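Probable starch synthase 4, chloroplastic/amyloplastic (PDB 6GNE) is probably a starch synthase, a glycosyltransferase of the GT-B fold, modelled here with adenosine-5'-diphosphate and glycan bound. Local coordinates at residues A415-D429 against Q436-E448. Numbering follows the deposited sequence.
Sequences ARKTGGLNDSVFDID and QFQNGFTFQTADE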
ATOM      1  N   ALA A 415      -4.483 -11.236 -13.545  1.00 30.68           N
ATOM      2  CA  ALA A 415      -4.501 -11.279 -12.104  1.00 30.06           C
ATOM      3  C   ALA A 415      -5.075 -12.575 -11.580  1.00 31.20           C
ATOM      4  O   ALA A 415      -6.011 -13.128 -12.159  1.00 30.97           O
ATOM      5  CB  ALA A 415      -5.332 -10.116 -11.578  1.00 29.33           C
ATOM      6  N   ARG A 416      -4.563 -13.022 -10.439  1.00 31.61           N
ATOM      7  CA  ARG A 416      -5.181 -14.132  -9.745  1.00 32.88           C
ATOM      8  C   ARG A 416      -6.394 -13.657  -8.936  1.00 32.11           C
ATOM      9  O   ARG A 416      -6.365 -12.572  -8.390  1.00 31.89           O
ATOM     10  CB  ARG A 416      -4.178 -14.874  -8.872  1.00 33.48           C
ATOM     11  CG  ARG A 416      -4.596 -16.338  -8.641  1.00 35.29           C
ATOM     12  CD  ARG A 416      -3.604 -17.113  -7.799  1.00 35.33           C
ATOM     13  NE  ARG A 416      -3.840 -16.861  -6.387  1.00 34.43           N
ATOM     14  CZ  ARG A 416      -4.710 -17.505  -5.629  1.00 33.65           C
ATOM     15  NH1 ARG A 416      -4.806 -17.170  -4.359  1.00 33.52           N
ATOM     16  NH2 ARG A 416      -5.470 -18.466  -6.112  1.00 34.45           N
ATOM     17  N   LYS A 417      -7.466 -14.449  -8.918  1.00 33.16           N
ATOM     18  CA  LYS A 417      -8.702 -14.090  -8.222  1.00 35.46           C
ATOM     19  C   LYS A 417      -8.547 -14.282  -6.723  1.00 34.88           C
ATOM     20  O   LYS A 417      -8.805 -15.361  -6.187  1.00 35.02           O
ATOM     21  CB  LYS A 417      -9.883 -14.924  -8.696  1.00 38.54           C
ATOM     22  CG  LYS A 417     -10.505 -14.396  -9.949  1.00 41.29           C
ATOM     23  CD  LYS A 417     -11.333 -15.461 -10.668  1.00 45.77           C
ATOM     24  CE  LYS A 417     -12.816 -15.401 -10.333  1.00 47.63           C
ATOM     25  NZ  LYS A 417     -13.529 -16.369 -11.236  1.00 49.18           N
ATOM     26  N   THR A 418      -8.078 -13.239  -6.063  1.00 33.04           N
ATOM     27  CA  THR A 418      -7.812 -13.330  -4.666  1.00 33.57           C
ATOM     28  C   THR A 418      -7.803 -11.934  -4.088  1.00 34.03           C
ATOM     29  O   THR A 418      -7.338 -10.993  -4.721  1.00 33.10           O
ATOM     30  CB  THR A 418      -6.497 -14.084  -4.384  1.00 32.60           C
ATOM     31  OG1 THR A 418      -6.401 -14.327  -2.986  1.00 32.83           O
ATOM     32  CG2 THR A 418      -5.285 -13.281  -4.825  1.00 32.04           C
ATOM     33  N   GLY A 419      -8.366 -11.811  -2.892  1.00 35.81           N
ATOM     34  CA  GLY A 419      -8.415 -10.518  -2.172  1.00 34.87           C
ATOM     35  C   GLY A 419      -8.890  -9.364  -3.022  1.00 33.19           C
ATOM     36  O   GLY A 419      -9.865  -9.476  -3.718  1.00 34.32           O
ATOM     37  N   GLY A 420      -8.172  -8.267  -3.003  1.00 32.30           N
ATOM     38  CA  GLY A 420      -8.582  -7.083  -3.734  1.00 32.43           C
ATOM     39  C   GLY A 420      -8.647  -7.228  -5.228  1.00 32.31           C
ATOM     40  O   GLY A 420      -9.392  -6.487  -5.894  1.00 31.99           O
ATOM     41  N   LEU A 421      -7.877  -8.171  -5.766  1.00 32.14           N
ATOM     42  CA  LEU A 421      -7.816  -8.385  -7.205  1.00 31.96           C
ATOM     43  C   LEU A 421      -9.162  -8.908  -7.656  1.00 32.77           C
ATOM     44  O   LEU A 421      -9.648  -8.566  -8.718  1.00 33.09           O
ATOM     45  CB  LEU A 421      -6.671  -9.362  -7.567  1.00 31.56           C
ATOM     46  CG  LEU A 421      -5.276  -8.902  -7.141  1.00 30.99           C
ATOM     47  CD1 LEU A 421      -4.232  -9.961  -7.387  1.00 32.39           C
ATOM     48  CD2 LEU A 421      -4.878  -7.618  -7.862  1.00 30.55           C
ATOM     49  N   ASN A 422      -9.784  -9.692  -6.807  1.00 34.44           N
ATOM     50  CA  ASN A 422     -11.131 -10.197  -7.054  1.00 37.68           C
ATOM     51  C   ASN A 422     -12.226  -9.110  -7.095  1.00 37.13           C
ATOM     52  O   ASN A 422     -13.274  -9.309  -7.668  1.00 39.13           O
ATOM     53  CB  ASN A 422     -11.426 -11.207  -5.948  1.00 41.32           C
ATOM     54  CG  ASN A 422     -12.565 -12.090  -6.270  1.00 44.45           C
ATOM     55  OD1 ASN A 422     -12.569 -12.791  -7.291  1.00 47.06           O
ATOM     56  ND2 ASN A 422     -13.556 -12.075  -5.382  1.00 47.89           N
ATOM     57  N   ASP A 423     -11.963  -7.982  -6.464  1.00 36.80           N
ATOM     58  CA  ASP A 423     -12.834  -6.810  -6.423  1.00 37.65           C
ATOM     59  C   ASP A 423     -12.516  -5.747  -7.458  1.00 38.23           C
ATOM     60  O   ASP A 423     -13.328  -4.829  -7.609  1.00 41.12           O
ATOM     61  CB  ASP A 423     -12.741  -6.132  -5.042  1.00 37.57           C
ATOM     62  CG  ASP A 423     -13.242  -7.019  -3.908  1.00 37.84           C
ATOM     63  OD1 ASP A 423     -14.224  -7.719  -4.092  1.00 39.51           O
ATOM     64  OD2 ASP A 423     -12.674  -7.006  -2.820  1.00 37.93           O
ATOM     65  N   SER A 424     -11.381  -5.846  -8.163  1.00 34.90           N
ATOM     66  CA  SER A 424     -11.011  -4.857  -9.186  1.00 34.00           C
ATOM     67  C   SER A 424     -10.696  -5.394 -10.610  1.00 33.56           C
ATOM     68  O   SER A 424     -10.619  -4.611 -11.561  1.00 31.15           O
ATOM     69  CB  SER A 424      -9.791  -4.106  -8.672  1.00 34.06           C
ATOM     70  OG  SER A 424      -8.772  -5.020  -8.305  1.00 33.90           O
ATOM     71  N   VAL A 425     -10.488  -6.715 -10.760  1.00 33.15           N
ATOM     72  CA  VAL A 425     -10.144  -7.313 -12.045  1.00 32.11           C
ATOM     73  C   VAL A 425     -11.157  -8.386 -12.423  1.00 32.41           C
ATOM     74  O   VAL A 425     -11.385  -9.331 -11.695  1.00 33.81           O
ATOM     75  CB  VAL A 425      -8.715  -7.880 -12.070  1.00 31.73           C
ATOM     76  CG1 VAL A 425      -8.312  -8.272 -13.485  1.00 32.60           C
ATOM     77  CG2 VAL A 425      -7.730  -6.840 -11.588  1.00 30.85           C
ATOM     78  N   PHE A 426     -11.742  -8.220 -13.599  1.00 32.76           N
ATOM     79  CA  PHE A 426     -12.844  -9.034 -14.091  1.00 32.85           C
ATOM     80  C   PHE A 426     -12.558  -9.497 -15.532  1.00 32.98           C
ATOM     81  O   PHE A 426     -12.418  -8.690 -16.455  1.00 32.84           O
ATOM     82  CB  PHE A 426     -14.125  -8.208 -14.047  1.00 33.68           C
ATOM     83  CG  PHE A 426     -14.449  -7.669 -12.693  1.00 33.97           C
ATOM     84  CD1 PHE A 426     -15.097  -8.463 -11.731  1.00 34.53           C
ATOM     85  CD2 PHE A 426     -14.093  -6.368 -12.355  1.00 34.57           C
ATOM     86  CE1 PHE A 426     -15.399  -7.959 -10.480  1.00 34.88           C
ATOM     87  CE2 PHE A 426     -14.374  -5.848 -11.076  1.00 34.65           C
ATOM     88  CZ  PHE A 426     -15.033  -6.642 -10.143  1.00 34.82           C
ATOM     89  N   ASP A 427     -12.506 -10.807 -15.702  1.00 33.54           N
ATOM     90  CA  ASP A 427     -12.205 -11.458 -16.978  1.00 33.44           C
ATOM     91  C   ASP A 427     -13.209 -11.112 -18.085  1.00 33.33           C
ATOM     92  O   ASP A 427     -14.420 -11.288 -17.908  1.00 33.21           O
ATOM     93  CB  ASP A 427     -12.163 -12.986 -16.765  1.00 34.38           C
ATOM     94  CG  ASP A 427     -11.465 -13.717 -17.880  1.00 34.97           C
ATOM     95  OD1 ASP A 427     -12.112 -14.031 -18.900  1.00 35.22           O
ATOM     96  OD2 ASP A 427     -10.259 -14.012 -17.720  1.00 35.75           O
ATOM     97  N   ILE A 428     -12.688 -10.648 -19.221  1.00 33.08           N
ATOM     98  CA  ILE A 428     -13.528 -10.309 -20.397  1.00 35.12           C
ATOM     99  C   ILE A 428     -14.199 -11.512 -21.086  1.00 36.47           C
ATOM    100  O   ILE A 428     -15.178 -11.315 -21.794  1.00 37.30           O
ATOM    101  CB  ILE A 428     -12.791  -9.454 -21.462  1.00 35.01           C
ATOM    102  CG1 ILE A 428     -11.743 -10.278 -22.230  1.00 35.62           C
ATOM    103  CG2 ILE A 428     -12.146  -8.245 -20.807  1.00 34.15           C
ATOM    104  CD1 ILE A 428     -10.943  -9.513 -23.274  1.00 35.76           C
ATOM    105  N   ASP A 429     -13.698 -12.729 -20.867  1.00 37.23           N
ATOM    106  CA  ASP A 429     -14.324 -13.946 -21.393  1.00 38.88           C
ATOM    107  C   ASP A 429     -15.335 -14.637 -20.430  1.00 38.64           C
ATOM    108  O   ASP A 429     -15.927 -15.622 -20.812  1.00 40.94           O
ATOM    109  CB  ASP A 429     -13.259 -14.939 -21.898  1.00 39.65           C
ATOM    110  CG  ASP A 429     -12.403 -14.373 -23.082  1.00 41.58           C
ATOM    111  OD1 ASP A 429     -12.897 -13.599 -23.949  1.00 41.76           O
ATOM    112  OD2 ASP A 429     -11.191 -14.724 -23.163  1.00 42.85           O
ATOM    113  N   GLN A 436     -20.009  -4.022 -17.971  1.00 46.05           N
ATOM    114  CA  GLN A 436     -19.399  -2.770 -17.530  1.00 46.64           C
ATOM    115  C   GLN A 436     -18.146  -2.988 -16.651  1.00 43.45           C
ATOM    116  O   GLN A 436     -17.239  -2.149 -16.631  1.00 42.33           O
ATOM    117  CB  GLN A 436     -20.436  -1.813 -16.864  1.00 50.21           C
ATOM    118  CG  GLN A 436     -21.037  -2.231 -15.524  1.00 53.06           C
ATOM    119  CD  GLN A 436     -21.388  -1.058 -14.557  1.00 55.74           C
ATOM    120  OE1 GLN A 436     -20.631  -0.086 -14.380  1.00 57.57           O
ATOM    121  NE2 GLN A 436     -22.479  -1.230 -13.832  1.00 56.51           N
ATOM    122  N   PHE A 437     -18.093  -4.104 -15.928  1.00 40.93           N
ATOM    123  CA  PHE A 437     -16.965  -4.360 -15.026  1.00 37.75           C
ATOM    124  C   PHE A 437     -15.786  -5.016 -15.731  1.00 35.46           C
ATOM    125  O   PHE A 437     -14.647  -4.844 -15.304  1.00 33.56           O
ATOM    126  CB  PHE A 437     -17.413  -5.157 -13.792  1.00 37.84           C
ATOM    127  CG  PHE A 437     -18.506  -4.474 -13.006  1.00 39.37           C
ATOM    128  CD1 PHE A 437     -18.283  -3.215 -12.414  1.00 39.68           C
ATOM    129  CD2 PHE A 437     -19.792  -5.052 -12.907  1.00 41.15           C
ATOM    130  CE1 PHE A 437     -19.296  -2.574 -11.697  1.00 40.93           C
ATOM    131  CE2 PHE A 437     -20.807  -4.398 -12.199  1.00 42.49           C
ATOM    132  CZ  PHE A 437     -20.560  -3.172 -11.588  1.00 41.87           C
ATOM    133  N   GLN A 438     -16.056  -5.738 -16.810  1.00 35.63           N
ATOM    134  CA  GLN A 438     -15.050  -6.543 -17.532  1.00 33.85           C
ATOM    135  C   GLN A 438     -13.860  -5.665 -17.976  1.00 32.83           C
ATOM    136  O   GLN A 438     -14.032  -4.716 -18.713  1.00 33.72           O
ATOM    137  CB  GLN A 438     -15.685  -7.261 -18.741  1.00 34.41           C
ATOM    138  CG  GLN A 438     -16.655  -8.384 -18.360  1.00 35.38           C
ATOM    139  CD  GLN A 438     -17.250  -9.161 -19.542  1.00 36.03           C
ATOM    140  OE1 GLN A 438     -17.624  -8.593 -20.558  1.00 36.60           O
ATOM    141  NE2 GLN A 438     -17.354 -10.474 -19.385  1.00 35.85           N
ATOM    142  N   ASN A 439     -12.660  -5.981 -17.502  1.00 30.87           N
ATOM    143  CA  ASN A 439     -11.499  -5.114 -17.756  1.00 29.98           C
ATOM    144  C   ASN A 439     -10.173  -5.807 -17.932  1.00 29.24           C
ATOM    145  O   ASN A 439      -9.171  -5.124 -18.048  1.00 30.78           O
ATOM    146  CB  ASN A 439     -11.375  -4.090 -16.621  1.00 29.44           C
ATOM    147  CG  ASN A 439     -11.194  -4.746 -15.255  1.00 28.57           C
ATOM    148  OD1 ASN A 439     -10.951  -5.969 -15.158  1.00 27.83           O
ATOM    149  ND2 ASN A 439     -11.280  -3.939 -14.201  1.00 26.64           N
ATOM    150  N   GLY A 440     -10.132  -7.134 -17.958  1.00 29.24           N
ATOM    151  CA  GLY A 440      -8.846  -7.836 -17.984  1.00 28.08           C
ATOM    152  C   GLY A 440      -8.981  -9.335 -18.061  1.00 28.31           C
ATOM    153  O   GLY A 440      -9.923  -9.870 -18.661  1.00 29.44           O
ATOM    154  N   PHE A 441      -8.015 -10.021 -17.464  1.00 28.02           N
ATOM    155  CA  PHE A 441      -7.959 -11.482 -17.494  1.00 28.26           C
ATOM    156  C   PHE A 441      -7.614 -12.004 -16.128  1.00 27.63           C
ATOM    157  O   PHE A 441      -6.745 -11.457 -15.475  1.00 25.42           O
ATOM    158  CB  PHE A 441      -6.882 -11.937 -18.476  1.00 29.09           C
ATOM    159  CG  PHE A 441      -7.132 -11.488 -19.879  1.00 28.95           C
ATOM    160  CD1 PHE A 441      -6.653 -10.275 -20.310  1.00 28.17           C
ATOM    161  CD2 PHE A 441      -7.849 -12.283 -20.741  1.00 29.88           C
ATOM    162  CE1 PHE A 441      -6.892  -9.841 -21.589  1.00 29.32           C
ATOM    163  CE2 PHE A 441      -8.086 -11.865 -22.039  1.00 31.73           C
ATOM    164  CZ  PHE A 441      -7.624 -10.617 -22.460  1.00 31.02           C
ATOM    165  N   THR A 442      -8.325 -13.056 -15.692  1.00 29.74           N
ATOM    166  CA  THR A 442      -8.089 -13.655 -14.380  1.00 30.49           C
ATOM    167  C   THR A 442      -7.898 -15.150 -14.438  1.00 31.09           C
ATOM    168  O   THR A 442      -8.195 -15.782 -15.413  1.00 33.54           O
ATOM    169  CB  THR A 442      -9.227 -13.307 -13.370  1.00 32.51           C
ATOM    170  OG1 THR A 442     -10.469 -13.942 -13.717  1.00 33.62           O
ATOM    171  CG2 THR A 442      -9.448 -11.797 -13.252  1.00 32.17           C
ATOM    172  N   PHE A 443      -7.374 -15.712 -13.367  1.00 32.20           N
ATOM    173  CA  PHE A 443      -7.329 -17.175 -13.181  1.00 33.27           C
ATOM    174  C   PHE A 443      -7.475 -17.518 -11.701  1.00 34.83           C
ATOM    175  O   PHE A 443      -7.165 -16.692 -10.832  1.00 34.60           O
ATOM    176  CB  PHE A 443      -6.034 -17.762 -13.773  1.00 31.84           C
ATOM    177  CG  PHE A 443      -4.776 -17.279 -13.127  1.00 30.49           C
ATOM    178  CD1 PHE A 443      -4.219 -16.055 -13.457  1.00 29.22           C
ATOM    179  CD2 PHE A 443      -4.128 -18.070 -12.194  1.00 31.42           C
ATOM    180  CE1 PHE A 443      -3.047 -15.635 -12.871  1.00 28.74           C
ATOM    181  CE2 PHE A 443      -2.945 -17.653 -11.571  1.00 30.47           C
ATOM    182  CZ  PHE A 443      -2.408 -16.429 -11.906  1.00 29.25           C
ATOM    183  N   GLN A 444      -7.932 -18.732 -11.426  1.00 37.51           N
ATOM    184  CA  GLN A 444      -8.205 -19.161 -10.080  1.00 40.32           C
ATOM    185  C   GLN A 444      -6.961 -19.764  -9.398  1.00 40.37           C
ATOM    186  O   GLN A 444      -6.434 -19.208  -8.448  1.00 40.56           O
ATOM    187  CB  GLN A 444      -9.393 -20.124 -10.073  1.00 44.74           C
ATOM    188  CG  GLN A 444     -10.017 -20.352  -8.691  1.00 50.51           C
ATOM    189  CD  GLN A 444     -10.561 -19.044  -8.030  1.00 54.50           C
ATOM    190  OE1 GLN A 444     -11.700 -18.597  -8.342  1.00 58.49           O
ATOM    191  NE2 GLN A 444      -9.732 -18.411  -7.131  1.00 50.89           N
ATOM    192  N   THR A 445      -6.483 -20.878  -9.908  1.00 41.53           N
ATOM    193  CA  THR A 445      -5.484 -21.681  -9.221  1.00 43.00           C
ATOM    194  C   THR A 445      -4.091 -21.098  -9.372  1.00 40.70           C
ATOM    195  O   THR A 445      -3.723 -20.698 -10.470  1.00 39.05           O
ATOM    196  CB  THR A 445      -5.433 -23.102  -9.807  1.00 46.12           C
ATOM    197  OG1 THR A 445      -6.751 -23.500 -10.210  1.00 48.41           O
ATOM    198  CG2 THR A 445      -4.860 -24.096  -8.771  1.00 48.10           C
ATOM    199  N   ALA A 446      -3.305 -21.131  -8.295  1.00 38.64           N
ATOM    200  CA  ALA A 446      -1.970 -20.565  -8.273  1.00 37.33           C
ATOM    201  C   ALA A 446      -0.917 -21.515  -8.839  1.00 38.41           C
ATOM    202  O   ALA A 446       0.017 -21.874  -8.157  1.00 39.06           O
ATOM    203  CB  ALA A 446      -1.629 -20.192  -6.850  1.00 37.16           C
ATOM    204  N   ASP A 447      -1.078 -21.925 -10.092  1.00 39.30           N
ATOM    205  CA  ASP A 447      -0.119 -22.803 -10.774  1.00 40.49           C
ATOM    206  C   ASP A 447       0.088 -22.375 -12.251  1.00 39.48           C
ATOM    207  O   ASP A 447      -0.625 -21.478 -12.763  1.00 38.49           O
ATOM    208  CB  ASP A 447      -0.522 -24.279 -10.629  1.00 42.70           C
ATOM    209  CG  ASP A 447      -1.875 -24.619 -11.272  1.00 44.53           C
ATOM    210  OD1 ASP A 447      -2.443 -23.827 -12.048  1.00 44.42           O
ATOM    211  OD2 ASP A 447      -2.392 -25.729 -10.994  1.00 48.25           O
ATOM    212  N   GLU A 448       1.056 -22.991 -12.922  1.00 39.06           N
ATOM    213  CA  GLU A 448       1.411 -22.575 -14.268  1.00 39.65           C
ATOM    214  C   GLU A 448       0.271 -22.815 -15.252  1.00 40.74           C
ATOM    215  O   GLU A 448      -0.018 -22.006 -16.109  1.00 39.55           O
ATOM    216  CB  GLU A 448       2.678 -23.272 -14.731  1.00 41.23           C
ATOM    217  CG  GLU A 448       3.905 -22.926 -13.894  1.00 41.16           C
ATOM    218  CD  GLU A 448       5.195 -23.522 -14.435  1.00 43.29           C
ATOM    219  OE1 GLU A 448       5.210 -24.270 -15.497  1.00 42.86           O
ATOM    220  OE2 GLU A 448       6.200 -23.219 -13.749  1.00 43.87           O
TER
HETATM  221  O   HOH W   1     -12.625 -12.542 -13.189  1.00 24.81           O
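The last beta-alpha-beta unit of the C-terminal parallel sheet brings A415 and R416 beside T442 and F443: A415 N donates to F441 O, F443 N to A415 O and K417 N to F443 O. R416, long and aliphatic before its charge, lays CG over the face of the F443 ring, 4.0 Å from the centroid. Its chain then bends at chi3 (83°), bringing NH2 2.6 Å from Q444 O; S394 O and I395 O take NE and NH1.

Strand 441-443 is an outermost strand of this Rossmann-like domain's six-stranded sheet. The loop leaving helix 419-424 meets residues 438-440, just before it, with D427 and G440 forming a single bridge. Here N439 suits its place because a primary amide both gives and accepts: ND2 donates to S424 O (2.8 Å) while OD1 receives F426 N (2.9 Å). The apolar F437 CB makes a CH-pi contact over one face of the F426 ring, and the T442 methyl CG2 lies 3.7 Å from V425 CG1. D427, with CG anti to its own nitrogen (chi1 -163°), suits because both carboxylate oxygens accept: OD2 through its anti lone pair from T442 N (3.0 Å), OD1 from D429 N in an Asx turn, while the charge pairs with R457.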